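Local structure of putative membrane protein COG4129 (Clostridium difficile, 3KMI) at residues Gln18-Ile23 against Leu45-Ser50; Ile26-Ile31 against Asp86-Leu91; Thr124-Leu129 against Asn170-Gln175; Glu130-Leu135 against Leu159-Leu164. The protein is of unknown function but is probably the C-terminal helical part of a membrane protein that exports aromatic acids. One frame throughout, in Å; residues are numbered along the deposited sequence.

Contact 1 of 4, residues Gln18-Ile23 against Leu45-Ser50; sequences QEEVSI and LYTLNS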
loop_
_atom_site.group_PDB
_atom_site.type_symbol
_atom_site.label_atom_id
_atom_site.label_comp_id
_atom_site.label_asym_id
_atom_site.label_seq_id
_atom_site.Cartn_x
_atom_site.Cartn_y
_atom_site.Cartn_z
ATOM N N GLN A 18 3.397 5.124 -17.692
ATOM C CA GLN A 18 4.485 4.347 -17.107
ATOM C C GLN A 18 5.779 5.153 -16.968
ATOM O O GLN A 18 6.470 5.062 -15.963
ATOM C CB GLN A 18 4.736 3.069 -17.893
ATOM C CG GLN A 18 5.828 2.187 -17.261
ATOM C CD GLN A 18 6.024 0.871 -17.987
ATOM O OE1 GLN A 18 5.110 0.040 -18.044
ATOM N NE2 GLN A 18 7.223 0.662 -18.540
ATOM N N GLU A 19 6.116 5.901 -18.015
ATOM C CA GLU A 19 7.319 6.714 -18.012
ATOM C C GLU A 19 7.218 7.775 -16.901
ATOM O O GLU A 19 8.167 7.980 -16.179
ATOM C CB GLU A 19 7.534 7.342 -19.394
ATOM C CG GLU A 19 7.708 6.288 -20.496
ATOM C CD GLU A 19 7.760 6.852 -21.935
ATOM O OE1 GLU A 19 7.492 8.049 -22.154
ATOM O OE2 GLU A 19 8.054 6.070 -22.856
ATOM N N GLU A 20 6.059 8.401 -16.732
ATOM C CA GLU A 20 5.874 9.357 -15.648
ATOM C C GLU A 20 5.927 8.763 -14.250
ATOM O O GLU A 20 6.437 9.399 -13.333
ATOM C CB GLU A 20 4.628 10.249 -15.873
ATOM C CG GLU A 20 4.901 11.161 -17.086
ATOM C CD GLU A 20 3.768 12.096 -17.447
ATOM O OE1 GLU A 20 2.747 12.129 -16.720
ATOM O OE2 GLU A 20 3.900 12.783 -18.488
ATOM N N VAL A 21 5.411 7.558 -14.095
ATOM C CA VAL A 21 5.518 6.820 -12.842
ATOM C C VAL A 21 7.011 6.600 -12.534
ATOM O O VAL A 21 7.473 6.817 -11.410
ATOM C CB VAL A 21 4.815 5.419 -12.960
ATOM C CG1 VAL A 21 5.200 4.531 -11.801
ATOM C CG2 VAL A 21 3.240 5.608 -13.065
ATOM N N SER A 22 7.759 6.226 -13.552
ATOM C CA SER A 22 9.179 5.881 -13.312
ATOM C C SER A 22 9.950 7.126 -12.923
ATOM O O SER A 22 10.822 7.084 -12.044
ATOM C CB SER A 22 9.788 5.249 -14.549
ATOM O OG SER A 22 9.160 4.014 -14.863
ATOM N N ILE A 23 9.611 8.240 -13.569
ATOM C CA ILE A 23 10.249 9.519 -13.245
ATOM C C ILE A 23 10.103 9.860 -11.747
ATOM O O ILE A 23 11.070 10.248 -11.101
ATOM C CB ILE A 23 9.692 10.678 -14.109
ATOM C CG1 ILE A 23 10.273 10.575 -15.521
ATOM C CG2 ILE A 23 10.109 12.008 -13.513
ATOM C CD1 ILE A 23 9.600 11.504 -16.591
ATOM N N LEU A 45 5.157 14.531 -9.725
ATOM C CA LEU A 45 3.892 13.982 -9.252
ATOM C C LEU A 45 2.667 14.734 -9.761
ATOM O O LEU A 45 1.698 14.123 -10.195
ATOM C CB LEU A 45 3.868 13.922 -7.718
ATOM C CG LEU A 45 2.531 13.483 -7.104
ATOM C CD1 LEU A 45 2.219 11.986 -7.455
ATOM C CD2 LEU A 45 2.556 13.690 -5.583
ATOM N N TYR A 46 2.708 16.058 -9.718
ATOM C CA TYR A 46 1.655 16.839 -10.321
ATOM C C TYR A 46 1.460 16.536 -11.807
ATOM O O TYR A 46 0.345 16.424 -12.260
ATOM C CB TYR A 46 1.920 18.334 -10.140
ATOM C CG TYR A 46 0.794 19.151 -10.706
ATOM C CD1 TYR A 46 -0.482 19.118 -10.117
ATOM C CD2 TYR A 46 0.975 19.922 -11.860
ATOM C CE1 TYR A 46 -1.541 19.891 -10.643
ATOM C CE2 TYR A 46 -0.088 20.690 -12.396
ATOM C CZ TYR A 46 -1.337 20.666 -11.773
ATOM O OH TYR A 46 -2.382 21.408 -12.287
ATOM N N THR A 47 2.539 16.407 -12.562
ATOM C CA THR A 47 2.432 16.103 -13.994
ATOM C C THR A 47 1.745 14.736 -14.200
ATOM O O THR A 47 0.859 14.560 -15.058
ATOM C CB THR A 47 3.844 16.042 -14.662
ATOM O OG1 THR A 47 4.526 17.285 -14.482
ATOM C CG2 THR A 47 3.764 15.656 -16.164
ATOM N N LEU A 48 2.178 13.760 -13.426
ATOM C CA LEU A 48 1.590 12.422 -13.476
ATOM C C LEU A 48 0.124 12.450 -13.067
ATOM O O LEU A 48 -0.703 11.839 -13.745
ATOM C CB LEU A 48 2.364 11.452 -12.602
ATOM C CG LEU A 48 1.667 10.124 -12.238
ATOM C CD1 LEU A 48 1.661 9.247 -13.466
ATOM C CD2 LEU A 48 2.421 9.425 -11.111
ATOM N N ASN A 49 -0.212 13.140 -11.971
ATOM C CA ASN A 49 -1.614 13.251 -11.582
ATOM C C ASN A 49 -2.432 13.922 -12.696
ATOM O O ASN A 49 -3.567 13.501 -12.965
ATOM C CB ASN A 49 -1.780 14.044 -10.267
ATOM C CG ASN A 49 -1.501 13.193 -9.027
ATOM O OD1 ASN A 49 -1.582 11.958 -9.071
ATOM N ND2 ASN A 49 -1.210 13.850 -7.917
ATOM N N SER A 50 -1.871 14.970 -13.322
ATOM C CA SER A 50 -2.628 15.697 -14.370
ATOM C C SER A 50 -2.857 14.792 -15.609
ATOM O O SER A 50 -3.927 14.842 -16.245
ATOM C CB SER A 50 -1.940 16.999 -14.761
ATOM O OG SER A 50 -1.814 17.844 -13.646
#
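Two neighbouring helices of a bundle, 7-33 and 41-61, form a hairpin, and Glu-20 and Val-21 on the first meet Thr-47 and Leu-48 on the second. This region illustrates how both the stem and the carboxylate of a glutamate can pack, here on Leu-48 and Thr-47, with no hydrogen bond across the segments. Near the backbone, Glu-20 is simply hydrocarbon: its CB lies 3.9 Å from CD1 of Leu-48, and the same methyl group reaches CG2 of Val-21 at 4.0 Å, so that the leucine tip joins two successive residues of the facing helix. Leu-48 has its CG anti to the backbone N (chi1 164°), which directs its branches toward Glu-20 and Val-21.

The segments run antiparallel at 157°, with axes 9.3 Å apart, a hairpin packed closely enough for the CA atoms of Glu-20 and Leu-48 to come within 5.7 Å. Beyond CG the glutamate chain is extended and crosses Thr-47 at about a right angle. CG2 of Thr-47 is 3.7 Å from both OE1 and OE2 of Glu-20. OE1 of Glu-20 also approaches the CA of Leu-48 at 3.5 Å, a packing contact. The hydroxyl of Thr-47 is engaged along its own helix, by the carbonyl O of Arg-43. Val-21 continues inward, against Leu-88 of helix 68-95 and Phe-167 of helix 148-176.

Contact 2 of 4, residues Ile26-Ile31 against Asp86-Leu91; sequences IDIADI and DILENL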
loop_
_atom_site.group_PDB
_atom_site.type_symbol
_atom_site.label_atom_id
_atom_site.label_comp_id
_atom_site.label_asym_id
_atom_site.label_seq_id
_atom_site.Cartn_x
_atom_site.Cartn_y
_atom_site.Cartn_z
ATOM N N ILE A 26 12.203 7.449 -9.577
ATOM C CA ILE A 26 13.617 7.823 -9.557
ATOM C C ILE A 26 13.838 9.072 -8.663
ATOM O O ILE A 26 14.860 9.174 -7.971
ATOM C CB ILE A 26 14.115 8.064 -11.012
ATOM C CG1 ILE A 26 14.154 6.725 -11.766
ATOM C CG2 ILE A 26 15.449 8.776 -11.037
ATOM C CD1 ILE A 26 14.004 6.849 -13.304
ATOM N N ASP A 27 12.887 10.013 -8.691
ATOM C CA ASP A 27 12.972 11.179 -7.774
ATOM C C ASP A 27 13.050 10.683 -6.357
ATOM O O ASP A 27 13.820 11.227 -5.579
ATOM C CB ASP A 27 11.735 12.084 -7.838
ATOM C CG ASP A 27 11.612 12.826 -9.128
ATOM O OD1 ASP A 27 12.631 12.980 -9.817
ATOM O OD2 ASP A 27 10.479 13.276 -9.442
ATOM N N ILE A 28 12.226 9.680 -6.020
ATOM C CA ILE A 28 12.259 9.070 -4.676
ATOM C C ILE A 28 13.653 8.479 -4.319
ATOM O O ILE A 28 14.247 8.799 -3.259
ATOM C CB ILE A 28 11.103 8.057 -4.472
ATOM C CG1 ILE A 28 9.771 8.827 -4.369
ATOM C CG2 ILE A 28 11.327 7.216 -3.212
ATOM C CD1 ILE A 28 8.541 7.975 -4.789
ATOM N N ALA A 29 14.196 7.671 -5.208
ATOM C CA ALA A 29 15.555 7.114 -5.002
ATOM C C ALA A 29 16.578 8.249 -4.720
ATOM O O ALA A 29 17.472 8.081 -3.891
ATOM C CB ALA A 29 16.000 6.302 -6.204
ATOM N N ASP A 30 16.464 9.374 -5.433
ATOM C CA ASP A 30 17.402 10.510 -5.264
ATOM C C ASP A 30 17.235 11.201 -3.919
ATOM O O ASP A 30 18.187 11.772 -3.364
ATOM C CB ASP A 30 17.178 11.566 -6.359
ATOM C CG ASP A 30 17.582 11.082 -7.748
ATOM O OD1 ASP A 30 18.425 10.173 -7.839
ATOM O OD2 ASP A 30 17.045 11.611 -8.757
ATOM N N ILE A 31 16.005 11.213 -3.413
ATOM C CA ILE A 31 15.723 11.840 -2.123
ATOM C C ILE A 31 16.392 11.059 -0.976
ATOM O O ILE A 31 16.951 11.661 -0.036
ATOM C CB ILE A 31 14.216 12.030 -1.889
ATOM C CG1 ILE A 31 13.712 13.202 -2.762
ATOM C CG2 ILE A 31 13.970 12.312 -0.388
ATOM C CD1 ILE A 31 12.230 13.215 -3.060
ATOM N N ASP A 86 -0.385 5.970 -5.911
ATOM C CA ASP A 86 -0.551 5.862 -4.463
ATOM C C ASP A 86 0.710 5.305 -3.747
ATOM O O ASP A 86 1.080 5.783 -2.673
ATOM C CB ASP A 86 -1.784 4.996 -4.106
ATOM C CG ASP A 86 -3.116 5.683 -4.449
ATOM O OD1 ASP A 86 -3.109 6.865 -4.858
ATOM O OD2 ASP A 86 -4.176 5.029 -4.370
ATOM N N ILE A 87 1.321 4.280 -4.328
ATOM C CA ILE A 87 2.510 3.629 -3.717
ATOM C C ILE A 87 3.687 4.611 -3.752
ATOM O O ILE A 87 4.471 4.676 -2.800
ATOM C CB ILE A 87 2.869 2.326 -4.450
ATOM C CG1 ILE A 87 1.862 1.213 -4.133
ATOM C CG2 ILE A 87 4.318 1.817 -4.109
ATOM C CD1 ILE A 87 1.957 0.038 -5.135
ATOM N N LEU A 88 3.798 5.370 -4.833
ATOM C CA LEU A 88 4.780 6.469 -4.898
ATOM C C LEU A 88 4.605 7.459 -3.761
ATOM O O LEU A 88 5.584 7.832 -3.083
ATOM C CB LEU A 88 4.730 7.211 -6.253
ATOM C CG LEU A 88 5.184 6.425 -7.506
ATOM C CD1 LEU A 88 4.792 7.186 -8.808
ATOM C CD2 LEU A 88 6.705 6.153 -7.454
ATOM N N GLU A 89 3.361 7.891 -3.553
ATOM C CA GLU A 89 3.084 8.771 -2.404
ATOM C C GLU A 89 3.435 8.122 -1.055
ATOM O O GLU A 89 3.971 8.796 -0.189
ATOM C CB GLU A 89 1.617 9.198 -2.415
ATOM C CG GLU A 89 1.334 10.119 -3.565
ATOM C CD GLU A 89 -0.094 10.654 -3.523
ATOM O OE1 GLU A 89 -1.051 9.866 -3.529
ATOM O OE2 GLU A 89 -0.242 11.854 -3.450
ATOM N N ASN A 90 3.126 6.834 -0.892
ATOM C CA ASN A 90 3.522 6.104 0.316
ATOM C C ASN A 90 5.054 6.069 0.505
ATOM O O ASN A 90 5.544 6.296 1.608
ATOM C CB ASN A 90 2.970 4.682 0.318
ATOM C CG ASN A 90 1.452 4.626 0.293
ATOM O OD1 ASN A 90 0.759 5.629 0.553
ATOM N ND2 ASN A 90 0.923 3.442 -0.001
ATOM N N LEU A 91 5.785 5.757 -0.563
ATOM C CA LEU A 91 7.244 5.761 -0.498
ATOM C C LEU A 91 7.746 7.141 -0.103
ATOM O O LEU A 91 8.511 7.259 0.850
ATOM C CB LEU A 91 7.837 5.328 -1.829
ATOM C CG LEU A 91 7.608 3.838 -2.099
ATOM C CD1 LEU A 91 7.754 3.559 -3.583
ATOM C CD2 LEU A 91 8.567 2.986 -1.285
#
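Ile-28 projects from helix 7-33 and touches Leu-88 and Leu-91 with a single atom, its terminal methyl CD1, an example of how a single methyl can bridge two residues of a facing helix. That methyl lies 3.7 Å from CD2 of Leu-88 and, in the conformer described, 4.0 Å from CB of Leu-91, residues set three apart on the opposing helix. It also meets backbone, coming to 3.4 Å from the carbonyl O of Leu-88. No hydrogen bond spans the two segments, and the interaction is van der Waals packing among buried side chains.

The reach comes from the isoleucine torsions: CG1 is anti to the carbonyl carbon (chi1 -71°), and a near-extended second torsion (chi2 154°) carries CD1 outward toward the other helix. Such extension is needed, since even the nearest CA atoms, those of Ile-28 and Leu-91, stay 7.3 Å apart. Leu-88 leaves its helix more to one side, and it is the CD2 branch that turns in to meet the isoleucine, the two side chains crossing at a slant.

Further out, Val-21, Val-24 and Leu-25 of helix 7-33 and Leu-48 of helix 41-61 also pack on Leu-88. Helix 103-117 adjoins the far side of segment 26-31, where Asp-30 bonds to His-113, while helix 148-176 lies against segment 86-91 through Ile-87, so the contact sits deep in the helical bundle.

Contact 3 of 4, residues Thr124-Leu129 against Asn170-Gln175; sequences TGNLLL and NRKHAQ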
loop_
_atom_site.group_PDB
_atom_site.type_symbol
_atom_site.label_atom_id
_atom_site.label_comp_id
_atom_site.label_asym_id
_atom_site.label_seq_id
_atom_site.Cartn_x
_atom_site.Cartn_y
_atom_site.Cartn_z
ATOM N N THR A 124 11.877 -9.954 -15.962
ATOM C CA THR A 124 12.273 -8.809 -15.172
ATOM C C THR A 124 11.554 -8.703 -13.824
ATOM O O THR A 124 12.204 -8.546 -12.801
ATOM C CB THR A 124 12.076 -7.518 -15.963
ATOM O OG1 THR A 124 12.686 -7.653 -17.260
ATOM C CG2 THR A 124 12.666 -6.329 -15.209
ATOM N N GLY A 125 10.224 -8.767 -13.818
ATOM C CA GLY A 125 9.495 -8.661 -12.556
ATOM C C GLY A 125 9.984 -9.693 -11.546
ATOM O O GLY A 125 10.284 -9.367 -10.387
ATOM N N ASN A 126 10.077 -10.935 -12.006
ATOM C CA ASN A 126 10.530 -12.045 -11.175
ATOM C C ASN A 126 11.935 -11.839 -10.611
ATOM O O ASN A 126 12.146 -12.036 -9.414
ATOM C CB ASN A 126 10.474 -13.335 -11.971
ATOM C CG ASN A 126 9.070 -13.818 -12.199
ATOM O OD1 ASN A 126 8.115 -13.382 -11.542
ATOM N ND2 ASN A 126 8.933 -14.753 -13.117
ATOM N N LEU A 127 12.886 -11.411 -11.459
ATOM C CA LEU A 127 14.233 -11.114 -10.998
ATOM C C LEU A 127 14.204 -10.039 -9.925
ATOM O O LEU A 127 14.810 -10.180 -8.874
ATOM C CB LEU A 127 15.147 -10.687 -12.161
ATOM C CG LEU A 127 15.525 -11.840 -13.112
ATOM C CD1 LEU A 127 16.335 -11.291 -14.259
ATOM C CD2 LEU A 127 16.290 -12.976 -12.434
ATOM N N LEU A 128 13.500 -8.952 -10.199
ATOM C CA LEU A 128 13.479 -7.813 -9.264
ATOM C C LEU A 128 12.798 -8.202 -7.929
ATOM O O LEU A 128 13.255 -7.820 -6.839
ATOM C CB LEU A 128 12.808 -6.597 -9.929
ATOM C CG LEU A 128 13.554 -6.042 -11.162
ATOM C CD1 LEU A 128 12.749 -4.943 -11.826
ATOM C CD2 LEU A 128 14.958 -5.516 -10.728
ATOM N N LEU A 129 11.749 -9.017 -8.018
ATOM C CA LEU A 129 11.109 -9.524 -6.802
ATOM C C LEU A 129 12.054 -10.409 -5.959
ATOM O O LEU A 129 12.096 -10.261 -4.735
ATOM C CB LEU A 129 9.769 -10.221 -7.120
ATOM C CG LEU A 129 8.607 -9.314 -7.555
ATOM C CD1 LEU A 129 7.584 -10.089 -8.391
ATOM C CD2 LEU A 129 7.954 -8.638 -6.349
ATOM N N ASN A 170 2.583 -4.807 -9.527
ATOM C CA ASN A 170 1.785 -3.921 -10.377
ATOM C C ASN A 170 2.433 -3.704 -11.743
ATOM O O ASN A 170 1.755 -3.718 -12.775
ATOM C CB ASN A 170 1.541 -2.542 -9.707
ATOM C CG ASN A 170 0.467 -2.588 -8.624
ATOM O OD1 ASN A 170 -0.306 -3.526 -8.554
ATOM N ND2 ASN A 170 0.429 -1.569 -7.765
ATOM N N ARG A 171 3.742 -3.506 -11.764
ATOM C CA ARG A 171 4.422 -3.213 -13.027
ATOM C C ARG A 171 4.408 -4.474 -13.909
ATOM O O ARG A 171 4.243 -4.382 -15.119
ATOM C CB ARG A 171 5.836 -2.679 -12.796
ATOM C CG ARG A 171 6.578 -2.351 -14.122
ATOM C CD ARG A 171 7.597 -1.281 -13.949
ATOM N NE ARG A 171 7.011 0.053 -13.860
ATOM C CZ ARG A 171 7.704 1.183 -13.894
ATOM N NH1 ARG A 171 9.036 1.158 -14.050
ATOM N NH2 ARG A 171 7.060 2.358 -13.830
ATOM N N LYS A 172 4.538 -5.634 -13.271
ATOM C CA LYS A 172 4.463 -6.918 -13.951
ATOM C C LYS A 172 3.065 -7.167 -14.527
ATOM O O LYS A 172 2.948 -7.644 -15.659
ATOM C CB LYS A 172 4.916 -8.018 -13.002
ATOM C CG LYS A 172 5.194 -9.347 -13.632
ATOM C CD LYS A 172 5.934 -10.203 -12.626
ATOM C CE LYS A 172 6.167 -11.576 -13.190
ATOM N NZ LYS A 172 5.123 -12.480 -12.690
ATOM N N HIS A 173 2.033 -6.827 -13.752
ATOM C CA HIS A 173 0.639 -6.965 -14.171
ATOM C C HIS A 173 0.346 -6.115 -15.408
ATOM O O HIS A 173 -0.244 -6.604 -16.374
ATOM C CB HIS A 173 -0.323 -6.590 -13.029
ATOM C CG HIS A 173 -0.864 -7.764 -12.267
ATOM N ND1 HIS A 173 -0.577 -7.987 -10.936
ATOM C CD2 HIS A 173 -1.691 -8.769 -12.644
ATOM C CE1 HIS A 173 -1.191 -9.083 -10.530
ATOM N NE2 HIS A 173 -1.879 -9.574 -11.546
ATOM N N ALA A 174 0.775 -4.854 -15.372
ATOM C CA ALA A 174 0.600 -3.916 -16.484
ATOM C C ALA A 174 1.364 -4.311 -17.755
ATOM O O ALA A 174 1.090 -3.764 -18.817
ATOM C CB ALA A 174 1.010 -2.522 -16.071
ATOM N N GLN A 175 2.324 -5.224 -17.638
ATOM C CA GLN A 175 3.112 -5.662 -18.790
ATOM C C GLN A 175 2.550 -6.959 -19.357
ATOM O O GLN A 175 2.502 -7.138 -20.576
ATOM C CB GLN A 175 4.585 -5.815 -18.424
#
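Lys-172 lies against Gly-125 and Asn-126, and its long side chain shows how a lysine can act as hydrocarbon and as polar group along one length. The apolar part comes first. With CG anti to the backbone N (chi1 -167°) the chain heads toward helix 124-140, and its CD rests on the backbone of Gly-125, 3.9 Å from the CA. Because the glycine presents no side chain here, the methylenes can settle directly on the main chain, and the CA atoms of Gly-125 and Lys-172 are 5.5 Å apart.

The two segments belong to helices 124-140 and 148-176, an antiparallel helical hairpin of the all-helical domain, and the contact joins the beginning of the former to the C-terminal part of the latter.

Polar proximity marks the end of the chain. The lysine bends at its last torsion (chi4 -98°), turning the amino group alongside the amide of Asn-126. The oxygen OD1 of Asn-126 is 3.1 Å from CE of Lys-172 and 3.3 Å from its NZ. The other end of that amide, ND2, is hydrogen-bonded to Glu-123, one turn earlier, which probably helps to orient it.

Contact 4 of 4, residues Glu130-Leu135 against Leu159-Leu164; sequences EELKRL and LCLTEL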
loop_
_atom_site.group_PDB
_atom_site.type_symbol
_atom_site.label_atom_id
_atom_site.label_comp_id
_atom_site.label_asym_id
_atom_site.label_seq_id
_atom_site.Cartn_x
_atom_site.Cartn_y
_atom_site.Cartn_z
ATOM N N GLU A 130 12.796 -11.317 -6.608
ATOM C CA GLU A 130 13.845 -12.104 -5.923
ATOM C C GLU A 130 14.872 -11.188 -5.242
ATOM O O GLU A 130 15.248 -11.409 -4.081
ATOM C CB GLU A 130 14.592 -13.029 -6.896
ATOM C CG GLU A 130 13.795 -14.198 -7.459
ATOM C CD GLU A 130 14.454 -14.801 -8.696
ATOM O OE1 GLU A 130 13.847 -14.730 -9.792
ATOM O OE2 GLU A 130 15.591 -15.321 -8.584
ATOM N N GLU A 131 15.314 -10.159 -5.971
ATOM C CA GLU A 131 16.330 -9.221 -5.456
ATOM C C GLU A 131 15.783 -8.495 -4.244
ATOM O O GLU A 131 16.484 -8.327 -3.238
ATOM C CB GLU A 131 16.788 -8.224 -6.528
ATOM C CG GLU A 131 17.861 -7.219 -6.063
ATOM C CD GLU A 131 18.416 -6.322 -7.213
ATOM O OE1 GLU A 131 18.021 -6.518 -8.386
ATOM O OE2 GLU A 131 19.260 -5.423 -6.932
ATOM N N LEU A 132 14.522 -8.083 -4.332
ATOM C CA LEU A 132 13.835 -7.469 -3.188
ATOM C C LEU A 132 13.784 -8.405 -1.968
ATOM O O LEU A 132 14.037 -7.966 -0.825
ATOM C CB LEU A 132 12.416 -6.993 -3.584
ATOM C CG LEU A 132 11.606 -6.274 -2.521
ATOM C CD1 LEU A 132 12.434 -5.140 -1.913
ATOM C CD2 LEU A 132 10.347 -5.677 -3.174
ATOM N N LYS A 133 13.439 -9.670 -2.204
ATOM C CA LYS A 133 13.387 -10.614 -1.103
ATOM C C LYS A 133 14.787 -10.745 -0.473
ATOM O O LYS A 133 14.927 -10.812 0.753
ATOM C CB LYS A 133 12.843 -11.969 -1.573
ATOM C CG LYS A 133 12.576 -12.942 -0.423
ATOM C CD LYS A 133 12.316 -14.350 -0.919
ATOM C CE LYS A 133 12.426 -15.380 0.236
ATOM N NZ LYS A 133 11.701 -14.846 1.427
ATOM N N ARG A 134 15.822 -10.750 -1.315
ATOM C CA ARG A 134 17.186 -10.787 -0.819
ATOM C C ARG A 134 17.549 -9.569 0.052
ATOM O O ARG A 134 18.235 -9.713 1.080
ATOM C CB ARG A 134 18.176 -11.004 -1.971
ATOM C CG ARG A 134 18.141 -12.434 -2.541
ATOM C CD ARG A 134 19.459 -12.769 -3.304
ATOM N NE ARG A 134 19.722 -11.748 -4.324
ATOM C CZ ARG A 134 19.231 -11.770 -5.565
ATOM N NH1 ARG A 134 18.473 -12.784 -5.974
ATOM N NH2 ARG A 134 19.518 -10.789 -6.411
ATOM N N LEU A 135 17.057 -8.386 -0.322
ATOM C CA LEU A 135 17.312 -7.178 0.452
ATOM C C LEU A 135 16.545 -7.179 1.788
ATOM O O LEU A 135 17.050 -6.672 2.785
ATOM C CB LEU A 135 16.955 -5.925 -0.360
ATOM C CG LEU A 135 17.277 -4.561 0.279
ATOM C CD1 LEU A 135 18.744 -4.404 0.604
ATOM C CD2 LEU A 135 16.837 -3.408 -0.630
ATOM N N LEU A 159 9.623 -0.633 5.568
ATOM C CA LEU A 159 8.297 -0.258 5.033
ATOM C C LEU A 159 8.372 0.098 3.549
ATOM O O LEU A 159 7.397 -0.139 2.792
ATOM C CB LEU A 159 7.663 0.899 5.828
ATOM C CG LEU A 159 7.241 0.653 7.282
ATOM C CD1 LEU A 159 7.334 1.931 8.089
ATOM C CD2 LEU A 159 5.879 0.041 7.348
ATOM N N CYS A 160 9.503 0.688 3.156
ATOM C CA CYS A 160 9.792 0.916 1.714
ATOM C C CYS A 160 9.778 -0.380 0.891
ATOM O O CYS A 160 9.188 -0.420 -0.187
ATOM C CB CYS A 160 11.103 1.643 1.546
ATOM S SG CYS A 160 10.963 3.364 2.055
ATOM N N LEU A 161 10.403 -1.440 1.420
ATOM C CA LEU A 161 10.430 -2.737 0.736
ATOM C C LEU A 161 9.025 -3.309 0.561
ATOM O O LEU A 161 8.708 -3.908 -0.492
ATOM C CB LEU A 161 11.328 -3.749 1.478
ATOM C CG LEU A 161 12.785 -3.317 1.653
ATOM C CD1 LEU A 161 13.600 -4.446 2.248
ATOM C CD2 LEU A 161 13.353 -2.886 0.323
ATOM N N THR A 162 8.172 -3.098 1.566
ATOM C CA THR A 162 6.778 -3.518 1.460
ATOM C C THR A 162 6.096 -2.855 0.282
ATOM O O THR A 162 5.437 -3.522 -0.515
ATOM C CB THR A 162 5.992 -3.267 2.771
ATOM O OG1 THR A 162 6.576 -4.067 3.812
ATOM C CG2 THR A 162 4.587 -3.679 2.600
ATOM N N GLU A 163 6.249 -1.550 0.171
ATOM C CA GLU A 163 5.629 -0.786 -0.922
ATOM C C GLU A 163 6.217 -1.212 -2.277
ATOM O O GLU A 163 5.484 -1.433 -3.254
ATOM C CB GLU A 163 5.813 0.726 -0.707
ATOM C CG GLU A 163 5.075 1.252 0.524
ATOM C CD GLU A 163 3.554 1.025 0.471
ATOM O OE1 GLU A 163 2.911 1.155 -0.602
ATOM O OE2 GLU A 163 2.989 0.710 1.533
ATOM N N LEU A 164 7.530 -1.409 -2.308
ATOM C CA LEU A 164 8.191 -1.813 -3.532
ATOM C C LEU A 164 7.751 -3.177 -4.047
ATOM O O LEU A 164 7.757 -3.403 -5.250
ATOM C CB LEU A 164 9.722 -1.766 -3.380
ATOM C CG LEU A 164 10.341 -0.367 -3.359
ATOM C CD1 LEU A 164 11.867 -0.574 -3.086
ATOM C CD2 LEU A 164 10.158 0.363 -4.728
#
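Leu-132 and Leu-161 fit together by sliding past each other in opposite directions, and the remaining contacts are arranged round this pair. The fork of Leu-132 divides the work. Its CD1 presses on the CD2 methyl of Leu-161 at 3.3 Å, tighter than ordinary van der Waals contact, and lies over the CB of Leu-161 at 3.8 Å. The other prong, CD2, drops into the shallow hollow along the facing backbone, where it finds the carbonyl O of Leu-161 at 3.6 Å and the C of Leu-164 at 3.7 Å; CB of Leu-164 forms part of the wall.

Leu-161 in turn is a bump resting against both Leu-132 and Leu-135, residues three apart on their helix. Its CD2 is 3.6 Å from CD2 of Leu-135, which crosses it at about a right angle, while its CD1 slips in beside the main chain of Leu-135, 4.0 Å from the C. Both leucines of segment 130-135 hold CG anti to the backbone N (chi1 -177° in Leu-132), a torsion that turns each toward segment 159-164.

Leu-108 of helix 103-117 packs on Leu-161 as well, and Thr-162, pointing away from the contact, bonds through its OG1 to the OH of Tyr-94 of the second subunit. With axes 10.6 Å apart and an angle of 165°, the leucines fill the interface of an antiparallel helical hairpin within an all-helical bundle.

Set side by side, the four contacts show chemistry following depth. Contacts 2 and 4 are buried and carried by aliphatic side chains, with no hydrogen bond across the segments; contacts 1 and 3 are only partly buried and bring in charge, the Glu-20 carboxylate packing on Thr-47 and the Lys-172 stem on glycine while its amino end lies near an amide. Contacts 3 and 4 hold the same two helices, 124-140 and 148-176, at successive levels, whereas contacts 1 and 2 share helix 7-33 and join it to different partners. Probable hydrogen bonds link them: Ser-22 with Arg-171 between contacts 1 and 3, Asn-90 with Glu-163 between contacts 2 and 4. Contacts 1 and 4, centres about 22 Å apart, do not touch.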